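Local atomic coordinates of Thiol:disulfide interchange protein DsbL (Escherichia coli, PDB entry 3C7M), a protein that transfers its disulfide bond to other proteins and, together with DsbI, forms an essential disulfide in the periplasmic sulfotransferase AssT. Residues K23-K37 and F93-D106. Residues are numbered along the deposited sequence; the frame is centred on the assembly and turned at random.
Sequences KVFSYACPFCYKYDK and FKKAKFAYYAAYHD. With CD (cadmium ion), chain F.
Y33 and Y101 lie side by side, running in nearly opposite senses, with their rings offset and the planes 18° apart, so each lies over its neighbour's CB and CA region more than over the ring itself. Y101 CB sits over the centre of one Y33 face, 3.5 Å from the centroid, and Y33 CA lies over the Y101 face. K37 CE covers the other face of Y33. With CG anti to the backbone N (chi1 -171°), Y33 reaches across helix 93-106 toward D106 and fits as a knob among Y101, A102, H105 and D106. Its hydroxyl, 2.6 Å from D106 OD2, donates to the syn side of that carboxylate and also accepts from a water held by F98 O.

The Y101 hydroxyl ends beside D36, C32 and F25. It donates to D36 OD2 (2.6 Å), arriving from above the carboxylate plane. The same OD2 takes a salt bridge from K23 NZ at 2.7 Å and a long one from K97 NZ. T40 OG1 is hydrogen-bonded to OD1.

This is the thioredoxin-fold active site of a DsbA-like oxidase, here reduced: the redox pair C29 and C32 opens helix 30-37, and helix 93-106, from the helical region inserted between strands 52-57 and 165-168 as in DsbA, packs against that CxxC turn and helix. C32 CB rests 3.4 Å from Y101 OH.

At the turn before the helix, H105 NE2 donates to Y27 O (2.9 Å, a bent 137° at the hydrogen), while ND1 on the ring's far side binds a cadmium ion at 2.4 Å; the two bonds together fix the imidazole's rotation. A28 lays CA and CB over one face of Y104, and the Y27 ring turns its edge toward Y104 in an offset edge-to-face pair, its own hydroxyl hydrogen-bonded to Y64 N.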
ATOM      1  N   LYS A  23      -1.796   2.774   4.351  1.00  8.78           N
ATOM      2  CA  LYS A  23      -2.457   1.506   4.089  1.00  8.99           C
ATOM      3  C   LYS A  23      -1.407   0.420   3.968  1.00  8.69           C
ATOM      4  O   LYS A  23      -0.665   0.370   2.978  1.00  8.92           O
ATOM      5  CB  LYS A  23      -3.321   1.552   2.828  1.00  9.52           C
ATOM      6  CG  LYS A  23      -4.066   0.240   2.592  1.00 11.70           C
ATOM      7  CD  LYS A  23      -4.545   0.090   1.167  1.00 15.37           C
ATOM      8  CE  LYS A  23      -3.346   0.019   0.233  1.00 16.91           C
ATOM      9  NZ  LYS A  23      -3.639  -0.811  -0.957  1.00 19.03           N
ATOM     10  N   VAL A  24      -1.329  -0.431   4.985  1.00  8.73           N
ATOM     11  CA  VAL A  24      -0.452  -1.595   4.917  1.00  8.70           C
ATOM     12  C   VAL A  24      -1.146  -2.643   4.057  1.00  8.84           C
ATOM     13  O   VAL A  24      -2.303  -2.990   4.295  1.00  8.88           O
ATOM     14  CB  VAL A  24      -0.105  -2.161   6.310  1.00  8.55           C
ATOM     15  CG1 VAL A  24       0.902  -3.305   6.170  1.00  9.97           C
ATOM     16  CG2 VAL A  24       0.463  -1.051   7.199  1.00  9.12           C
ATOM     17  N   PHE A  25      -0.456  -3.130   3.032  1.00  8.52           N
ATOM     18  CA  PHE A  25      -1.074  -4.095   2.124  1.00  8.85           C
ATOM     19  C   PHE A  25      -0.046  -5.072   1.587  1.00  8.96           C
ATOM     20  O   PHE A  25       1.156  -4.882   1.767  1.00  8.65           O
ATOM     21  CB  PHE A  25      -1.794  -3.379   0.969  1.00  9.31           C
ATOM     22  CG  PHE A  25      -0.871  -2.889  -0.114  1.00  9.31           C
ATOM     23  CD1 PHE A  25       0.037  -1.846   0.129  1.00  9.58           C
ATOM     24  CD2 PHE A  25      -0.881  -3.489  -1.369  1.00 10.22           C
ATOM     25  CE1 PHE A  25       0.909  -1.408  -0.872  1.00 10.97           C
ATOM     26  CE2 PHE A  25      -0.011  -3.049  -2.366  1.00  9.85           C
ATOM     27  CZ  PHE A  25       0.876  -2.009  -2.113  1.00 10.11           C
ATOM     28  N   SER A  26      -0.545  -6.124   0.946  1.00  9.15           N
ATOM     29  CA  SER A  26       0.303  -7.077   0.222  1.00  9.29           C
ATOM     30  C   SER A  26      -0.333  -7.400  -1.110  1.00  9.43           C
ATOM     31  O   SER A  26      -1.550  -7.576  -1.190  1.00  9.68           O
ATOM     32  CB  SER A  26       0.451  -8.376   1.016  1.00  9.72           C
ATOM     33  OG  SER A  26       0.982  -9.414   0.200  1.00  9.94           O
ATOM     34  N   TYR A  27       0.484  -7.504  -2.155  1.00  8.89           N
ATOM     35  CA  TYR A  27      -0.013  -7.909  -3.467  1.00  9.18           C
ATOM     36  C   TYR A  27      -0.747  -9.263  -3.388  1.00  9.94           C
ATOM     37  O   TYR A  27      -1.653  -9.537  -4.185  1.00 10.38           O
ATOM     38  CB  TYR A  27       1.145  -7.988  -4.476  1.00  9.15           C
ATOM     39  CG  TYR A  27       1.980  -9.242  -4.325  1.00  8.73           C
ATOM     40  CD1 TYR A  27       2.966  -9.336  -3.345  1.00  8.46           C
ATOM     41  CD2 TYR A  27       1.759 -10.344  -5.149  1.00  8.16           C
ATOM     42  CE1 TYR A  27       3.715 -10.500  -3.185  1.00  8.17           C
ATOM     43  CE2 TYR A  27       2.504 -11.502  -5.004  1.00  7.63           C
ATOM     44  CZ  TYR A  27       3.472 -11.576  -4.028  1.00  8.43           C
ATOM     45  OH  TYR A  27       4.207 -12.727  -3.903  1.00  9.01           O
ATOM     46  N   ALA A  28      -0.350 -10.101  -2.429  1.00 10.33           N
ATOM     47  CA  ALA A  28      -0.848 -11.481  -2.341  1.00 11.61           C
ATOM     48  C   ALA A  28      -2.101 -11.624  -1.477  1.00 12.98           C
ATOM     49  O   ALA A  28      -2.591 -12.737  -1.253  1.00 13.26           O
ATOM     50  CB  ALA A  28       0.252 -12.397  -1.845  1.00 11.16           C
ATOM     51  N   CYS A  29      -2.629 -10.502  -1.005  1.00 14.16           N
ATOM     52  CA  CYS A  29      -3.770 -10.543  -0.099  1.00 14.85           C
ATOM     53  C   CYS A  29      -5.070 -10.275  -0.851  1.00 14.80           C
ATOM     54  O   CYS A  29      -5.235  -9.210  -1.447  1.00 14.43           O
ATOM     55  CB  CYS A  29      -3.597  -9.538   1.033  1.00 14.87           C
ATOM     56  SG  CYS A  29      -5.098  -9.384   2.033  1.00 17.78           S
ATOM     57  N   PRO A  30      -6.007 -11.246  -0.824  1.00 14.95           N
ATOM     58  CA  PRO A  30      -7.243 -11.070  -1.593  1.00 15.15           C
ATOM     59  C   PRO A  30      -8.120  -9.897  -1.126  1.00 15.02           C
ATOM     60  O   PRO A  30      -8.739  -9.225  -1.960  1.00 15.04           O
ATOM     61  CB  PRO A  30      -7.967 -12.406  -1.412  1.00 15.39           C
ATOM     62  CG  PRO A  30      -7.427 -12.963  -0.151  1.00 15.43           C
ATOM     63  CD  PRO A  30      -5.984 -12.531  -0.101  1.00 15.42           C
ATOM     64  N   PHE A  31      -8.171  -9.661   0.185  0.50 15.26           N
ATOM     65  CA  PHE A  31      -8.934  -8.538   0.725  0.50 15.25           C
ATOM     66  C   PHE A  31      -8.315  -7.181   0.367  0.50 14.95           C
ATOM     67  O   PHE A  31      -9.040  -6.216   0.125  0.50 14.95           O
ATOM     68  CB  PHE A  31      -9.149  -8.684   2.235  0.50 15.78           C
ATOM     69  CG  PHE A  31     -10.353  -9.521   2.598  0.50 16.88           C
ATOM     70  CD1 PHE A  31     -11.610  -8.934   2.720  0.50 17.64           C
ATOM     71  CD2 PHE A  31     -10.230 -10.890   2.820  0.50 17.84           C
ATOM     72  CE1 PHE A  31     -12.729  -9.699   3.055  0.50 18.18           C
ATOM     73  CE2 PHE A  31     -11.340 -11.663   3.154  0.50 18.07           C
ATOM     74  CZ  PHE A  31     -12.591 -11.065   3.271  0.50 18.35           C
ATOM     75  N   CYS A  32      -6.985  -7.114   0.297  1.00 14.53           N
ATOM     76  CA  CYS A  32      -6.322  -5.900  -0.182  1.00 13.94           C
ATOM     77  C   CYS A  32      -6.795  -5.546  -1.590  1.00 13.49           C
ATOM     78  O   CYS A  32      -7.088  -4.395  -1.877  1.00 13.55           O
ATOM     79  CB  CYS A  32      -4.800  -6.038  -0.159  1.00 13.55           C
ATOM     80  SG  CYS A  32      -4.106  -6.018   1.502  1.00 14.26           S
ATOM     81  N   TYR A  33      -6.893  -6.556  -2.455  1.00 13.37           N
ATOM     82  CA  TYR A  33      -7.384  -6.367  -3.817  1.00 13.28           C
ATOM     83  C   TYR A  33      -8.838  -5.884  -3.790  1.00 13.69           C
ATOM     84  O   TYR A  33      -9.184  -4.909  -4.458  1.00 13.39           O
ATOM     85  CB  TYR A  33      -7.251  -7.687  -4.585  1.00 12.96           C
ATOM     86  CG  TYR A  33      -7.513  -7.646  -6.079  1.00 11.87           C
ATOM     87  CD1 TYR A  33      -7.563  -6.439  -6.795  1.00 11.84           C
ATOM     88  CD2 TYR A  33      -7.664  -8.835  -6.790  1.00 11.19           C
ATOM     89  CE1 TYR A  33      -7.778  -6.431  -8.184  1.00 11.78           C
ATOM     90  CE2 TYR A  33      -7.874  -8.838  -8.170  1.00 11.44           C
ATOM     91  CZ  TYR A  33      -7.931  -7.642  -8.860  1.00 11.58           C
ATOM     92  OH  TYR A  33      -8.136  -7.655 -10.224  1.00 12.82           O
ATOM     93  N   LYS A  34      -9.666  -6.562  -2.995  1.00 14.89           N
ATOM     94  CA  LYS A  34     -11.089  -6.230  -2.871  1.00 16.06           C
ATOM     95  C   LYS A  34     -11.319  -4.796  -2.404  1.00 16.74           C
ATOM     96  O   LYS A  34     -12.072  -4.044  -3.032  1.00 16.72           O
ATOM     97  CB  LYS A  34     -11.779  -7.217  -1.930  1.00 16.23           C
ATOM     98  CG  LYS A  34     -11.995  -8.592  -2.542  1.00 17.97           C
ATOM     99  N   TYR A  35     -10.648  -4.409  -1.322  1.00 17.45           N
ATOM    100  CA  TYR A  35     -10.780  -3.040  -0.804  1.00 18.51           C
ATOM    101  C   TYR A  35     -10.164  -1.980  -1.732  1.00 18.74           C
ATOM    102  O   TYR A  35     -10.658  -0.851  -1.799  1.00 19.29           O
ATOM    103  CB  TYR A  35     -10.277  -2.932   0.647  1.00 19.32           C
ATOM    104  CG  TYR A  35     -11.215  -3.571   1.673  1.00 20.09           C
ATOM    105  CD1 TYR A  35     -11.176  -4.941   1.927  1.00 21.51           C
ATOM    106  CD2 TYR A  35     -12.146  -2.804   2.388  1.00 21.89           C
ATOM    107  CE1 TYR A  35     -12.030  -5.537   2.860  1.00 21.97           C
ATOM    108  CE2 TYR A  35     -13.008  -3.394   3.327  1.00 22.06           C
ATOM    109  CZ  TYR A  35     -12.944  -4.764   3.555  1.00 21.90           C
ATOM    110  OH  TYR A  35     -13.781  -5.379   4.473  1.00 22.83           O
ATOM    111  N   ASP A  36      -9.100  -2.337  -2.458  0.80 18.45           N
ATOM    112  CA  ASP A  36      -8.496  -1.423  -3.443  0.80 18.42           C
ATOM    113  C   ASP A  36      -9.374  -1.235  -4.679  0.80 18.97           C
ATOM    114  O   ASP A  36      -9.267  -0.224  -5.383  0.80 18.98           O
ATOM    115  CB  ASP A  36      -7.100  -1.895  -3.871  0.80 18.27           C
ATOM    116  CG  ASP A  36      -6.025  -1.553  -2.855  0.80 18.40           C
ATOM    117  OD1 ASP A  36      -6.305  -0.840  -1.867  0.80 17.86           O
ATOM    118  OD2 ASP A  36      -4.879  -2.006  -3.037  0.80 17.97           O
ATOM    119  N   LYS A  37     -10.230  -2.218  -4.949  1.00 19.26           N
ATOM    120  CA  LYS A  37     -11.187  -2.094  -6.042  1.00 19.98           C
ATOM    121  C   LYS A  37     -12.370  -1.235  -5.617  1.00 20.13           C
ATOM    122  O   LYS A  37     -12.925  -0.499  -6.437  1.00 21.49           O
ATOM    123  CB  LYS A  37     -11.678  -3.467  -6.510  1.00 19.98           C
ATOM    124  CG  LYS A  37     -10.665  -4.217  -7.366  1.00 20.65           C
ATOM    125  CD  LYS A  37     -11.262  -5.473  -7.984  1.00 21.77           C
ATOM    126  CE  LYS A  37     -11.235  -6.652  -7.024  1.00 23.43           C
ATOM    127  NZ  LYS A  37     -11.872  -7.854  -7.635  1.00 24.21           N
ATOM    128  N   PHE A  93       2.804   3.455 -10.166  1.00 10.16           N
ATOM    129  CA  PHE A  93       2.541   2.573  -9.028  1.00  9.75           C
ATOM    130  C   PHE A  93       1.187   1.891  -9.192  1.00  9.94           C
ATOM    131  O   PHE A  93       1.082   0.672  -9.045  1.00 10.24           O
ATOM    132  CB  PHE A  93       2.597   3.338  -7.701  1.00  9.66           C
ATOM    133  CG  PHE A  93       1.944   2.612  -6.555  1.00  9.78           C
ATOM    134  CD1 PHE A  93       2.560   1.506  -5.976  1.00 10.06           C
ATOM    135  CD2 PHE A  93       0.712   3.029  -6.060  1.00  9.68           C
ATOM    136  CE1 PHE A  93       1.970   0.832  -4.922  1.00 10.32           C
ATOM    137  CE2 PHE A  93       0.110   2.363  -4.998  1.00  9.10           C
ATOM    138  CZ  PHE A  93       0.738   1.257  -4.428  1.00  8.95           C
ATOM    139  N   LYS A  94       0.156   2.679  -9.502  1.00 10.20           N
ATOM    140  CA  LYS A  94      -1.188   2.145  -9.672  1.00 10.61           C
ATOM    141  C   LYS A  94      -1.222   1.041 -10.733  1.00  9.99           C
ATOM    142  O   LYS A  94      -1.827  -0.016 -10.527  1.00 10.49           O
ATOM    143  CB  LYS A  94      -2.154   3.266 -10.037  1.00 11.00           C
ATOM    144  CG  LYS A  94      -3.577   2.800 -10.176  1.00 12.71           C
ATOM    145  CD  LYS A  94      -4.533   3.970 -10.335  1.00 14.68           C
ATOM    146  CE  LYS A  94      -5.872   3.472 -10.846  1.00 17.82           C
ATOM    147  NZ  LYS A  94      -6.906   4.538 -10.707  1.00 20.32           N
ATOM    148  N   LYS A  95      -0.536   1.275 -11.844  1.00  9.87           N
ATOM    149  CA  LYS A  95      -0.506   0.306 -12.930  1.00  9.64           C
ATOM    150  C   LYS A  95       0.150  -0.996 -12.490  1.00  9.36           C
ATOM    151  O   LYS A  95      -0.378  -2.082 -12.753  1.00  9.44           O
ATOM    152  CB  LYS A  95       0.216   0.890 -14.140  1.00 10.05           C
ATOM    153  CG  LYS A  95      -0.558   2.012 -14.817  1.00 11.25           C
ATOM    154  CD  LYS A  95       0.210   2.596 -15.988  1.00 15.82           C
ATOM    155  CE  LYS A  95      -0.556   3.744 -16.636  1.00 19.29           C
ATOM    156  NZ  LYS A  95       0.250   4.355 -17.739  1.00 22.02           N
ATOM    157  N   ALA A  96       1.297  -0.890 -11.821  1.00  9.12           N
ATOM    158  CA  ALA A  96       1.976  -2.086 -11.335  1.00  8.96           C
ATOM    159  C   ALA A  96       1.146  -2.825 -10.291  1.00  9.22           C
ATOM    160  O   ALA A  96       1.040  -4.056 -10.332  1.00  8.72           O
ATOM    161  CB  ALA A  96       3.351  -1.745 -10.773  1.00  8.96           C
ATOM    162  N   LYS A  97       0.550  -2.075  -9.359  1.00  9.57           N
ATOM    163  CA  LYS A  97      -0.228  -2.676  -8.279  1.00 10.54           C
ATOM    164  C   LYS A  97      -1.384  -3.504  -8.828  1.00 10.01           C
ATOM    165  O   LYS A  97      -1.574  -4.652  -8.437  1.00  9.52           O
ATOM    166  CB  LYS A  97      -0.740  -1.602  -7.320  1.00 11.11           C
ATOM    167  CG  LYS A  97      -1.584  -2.155  -6.171  1.00 12.59           C
ATOM    168  CD  LYS A  97      -2.078  -1.058  -5.213  1.00 13.28           C
ATOM    169  CE  LYS A  97      -2.780   0.075  -5.939  1.00 16.10           C
ATOM    170  NZ  LYS A  97      -3.642   0.901  -5.020  1.00 19.37           N
ATOM    171  N   PHE A  98      -2.130  -2.937  -9.767  1.00 10.02           N
ATOM    172  CA  PHE A  98      -3.248  -3.690 -10.314  1.00 10.46           C
ATOM    173  C   PHE A  98      -2.828  -4.827 -11.229  1.00 10.37           C
ATOM    174  O   PHE A  98      -3.537  -5.841 -11.310  1.00 10.96           O
ATOM    175  CB  PHE A  98      -4.299  -2.772 -10.926  1.00 11.03           C
ATOM    176  CG  PHE A  98      -5.165  -2.126  -9.892  1.00 11.67           C
ATOM    177  CD1 PHE A  98      -6.148  -2.866  -9.235  1.00 12.01           C
ATOM    178  CD2 PHE A  98      -4.967  -0.803  -9.532  1.00 13.37           C
ATOM    179  CE1 PHE A  98      -6.931  -2.284  -8.252  1.00 12.22           C
ATOM    180  CE2 PHE A  98      -5.759  -0.210  -8.559  1.00 13.55           C
ATOM    181  CZ  PHE A  98      -6.746  -0.952  -7.927  1.00 12.52           C
ATOM    182  N   ALA A  99      -1.671  -4.683 -11.874  1.00 10.17           N
ATOM    183  CA  ALA A  99      -1.126  -5.773 -12.680  1.00  9.75           C
ATOM    184  C   ALA A  99      -0.800  -6.974 -11.794  1.00  9.44           C
ATOM    185  O   ALA A  99      -1.087  -8.118 -12.164  1.00 10.08           O
ATOM    186  CB  ALA A  99       0.103  -5.320 -13.443  1.00 10.33           C
ATOM    187  N   TYR A 100      -0.202  -6.719 -10.628  1.00  9.21           N
ATOM    188  CA  TYR A 100       0.100  -7.807  -9.699  1.00  8.64           C
ATOM    189  C   TYR A 100      -1.154  -8.426  -9.113  1.00  8.94           C
ATOM    190  O   TYR A 100      -1.240  -9.641  -8.998  1.00  9.07           O
ATOM    191  CB  TYR A 100       1.042  -7.357  -8.575  1.00  8.61           C
ATOM    192  CG  TYR A 100       2.467  -7.192  -9.041  1.00  8.10           C
ATOM    193  CD1 TYR A 100       3.128  -8.223  -9.707  1.00  7.92           C
ATOM    194  CD2 TYR A 100       3.159  -6.010  -8.808  1.00  8.23           C
ATOM    195  CE1 TYR A 100       4.449  -8.072 -10.140  1.00  8.16           C
ATOM    196  CE2 TYR A 100       4.467  -5.848  -9.232  1.00  8.23           C
ATOM    197  CZ  TYR A 100       5.113  -6.885  -9.896  1.00  8.07           C
ATOM    198  OH  TYR A 100       6.417  -6.710 -10.317  1.00  8.37           O
ATOM    199  N   TYR A 101      -2.123  -7.599  -8.734  1.00  8.87           N
ATOM    200  CA  TYR A 101      -3.365  -8.142  -8.214  1.00  9.04           C
ATOM    201  C   TYR A 101      -4.040  -9.032  -9.265  1.00  9.60           C
ATOM    202  O   TYR A 101      -4.473 -10.140  -8.947  1.00  9.72           O
ATOM    203  CB  TYR A 101      -4.321  -7.017  -7.833  1.00  9.30           C
ATOM    204  CG  TYR A 101      -4.105  -6.322  -6.503  1.00  9.29           C
ATOM    205  CD1 TYR A 101      -3.646  -7.008  -5.367  1.00  9.85           C
ATOM    206  CD2 TYR A 101      -4.435  -4.977  -6.372  1.00  9.68           C
ATOM    207  CE1 TYR A 101      -3.496  -6.343  -4.138  1.00  9.76           C
ATOM    208  CE2 TYR A 101      -4.292  -4.313  -5.170  1.00  8.81           C
ATOM    209  CZ  TYR A 101      -3.827  -4.997  -4.056  1.00  8.83           C
ATOM    210  OH  TYR A 101      -3.698  -4.327  -2.856  1.00 11.54           O
ATOM    211  N   ALA A 102      -4.117  -8.551 -10.507  1.00  9.21           N
ATOM    212  CA  ALA A 102      -4.752  -9.329 -11.580  1.00  9.60           C
ATOM    213  C   ALA A 102      -3.995 -10.627 -11.840  1.00 10.24           C
ATOM    214  O   ALA A 102      -4.601 -11.696 -11.953  1.00 10.45           O
ATOM    215  CB  ALA A 102      -4.884  -8.511 -12.855  1.00 10.12           C
ATOM    216  N   ALA A 103      -2.670 -10.541 -11.924  1.00  9.73           N
ATOM    217  CA  ALA A 103      -1.859 -11.728 -12.190  1.00  9.90           C
ATOM    218  C   ALA A 103      -2.019 -12.767 -11.084  1.00 10.06           C
ATOM    219  O   ALA A 103      -2.317 -13.924 -11.357  1.00  9.72           O
ATOM    220  CB  ALA A 103      -0.383 -11.350 -12.382  1.00  9.95           C
ATOM    221  N   TYR A 104      -1.827 -12.348  -9.838  1.00  9.33           N
ATOM    222  CA  TYR A 104      -1.857 -13.263  -8.708  1.00  9.65           C
ATOM    223  C   TYR A 104      -3.255 -13.826  -8.426  1.00 10.28           C
ATOM    224  O   TYR A 104      -3.411 -15.033  -8.275  1.00 10.81           O
ATOM    225  CB  TYR A 104      -1.276 -12.584  -7.455  1.00  9.54           C
ATOM    226  CG  TYR A 104      -1.183 -13.498  -6.259  1.00  9.95           C
ATOM    227  CD1 TYR A 104      -2.286 -13.692  -5.434  1.00  9.55           C
ATOM    228  CD2 TYR A 104      -0.006 -14.167  -5.955  1.00 10.15           C
ATOM    229  CE1 TYR A 104      -2.225 -14.534  -4.330  1.00 10.78           C
ATOM    230  CE2 TYR A 104       0.074 -15.018  -4.851  1.00 11.17           C
ATOM    231  CZ  TYR A 104      -1.042 -15.195  -4.045  1.00 10.03           C
ATOM    232  OH  TYR A 104      -0.987 -16.031  -2.945  1.00 12.50           O
ATOM    233  N   HIS A 105      -4.252 -12.948  -8.339  1.00 10.95           N
ATOM    234  CA  HIS A 105      -5.586 -13.340  -7.883  1.00 11.55           C
ATOM    235  C   HIS A 105      -6.512 -13.786  -8.999  1.00 12.47           C
ATOM    236  O   HIS A 105      -7.274 -14.736  -8.821  1.00 13.45           O
ATOM    237  CB  HIS A 105      -6.225 -12.215  -7.061  1.00 11.81           C
ATOM    238  CG  HIS A 105      -5.451 -11.863  -5.829  1.00 11.51           C
ATOM    239  ND1 HIS A 105      -5.478 -12.633  -4.687  1.00 11.40           N
ATOM    240  CD2 HIS A 105      -4.606 -10.837  -5.570  1.00 11.59           C
ATOM    241  CE1 HIS A 105      -4.691 -12.093  -3.772  1.00 12.40           C
ATOM    242  NE2 HIS A 105      -4.152 -10.999  -4.283  1.00 10.98           N
ATOM    243  N   ASP A 106      -6.472 -13.096 -10.131  1.00 12.61           N
ATOM    244  CA  ASP A 106      -7.381 -13.434 -11.227  1.00 13.37           C
ATOM    245  C   ASP A 106      -6.811 -14.545 -12.101  1.00 13.48           C
ATOM    246  O   ASP A 106      -7.541 -15.454 -12.504  1.00 14.80           O
ATOM    247  CB  ASP A 106      -7.731 -12.200 -12.058  1.00 13.66           C
ATOM    248  CG  ASP A 106      -8.397 -11.100 -11.234  1.00 14.36           C
ATOM    249  OD1 ASP A 106      -9.117 -11.414 -10.264  1.00 15.88           O
ATOM    250  OD2 ASP A 106      -8.187  -9.915 -11.562  1.00 14.72           O
TER
HETATM  251 CD    CD F 199      -6.533 -14.779  -4.430  0.53 14.76          CD
HETATM  252  O   HOH W   1      -6.238  -5.655 -11.300  1.00 17.16           O
HETATM  253  O   HOH W   2      -6.965   1.653  -5.225  1.00 28.31           O
HETATM  254  O   HOH W   3     -11.124  -9.314  -9.826  1.00 28.04           O
HETATM  255  O   HOH W   4      -8.822 -14.559  -4.922  1.00 27.58           O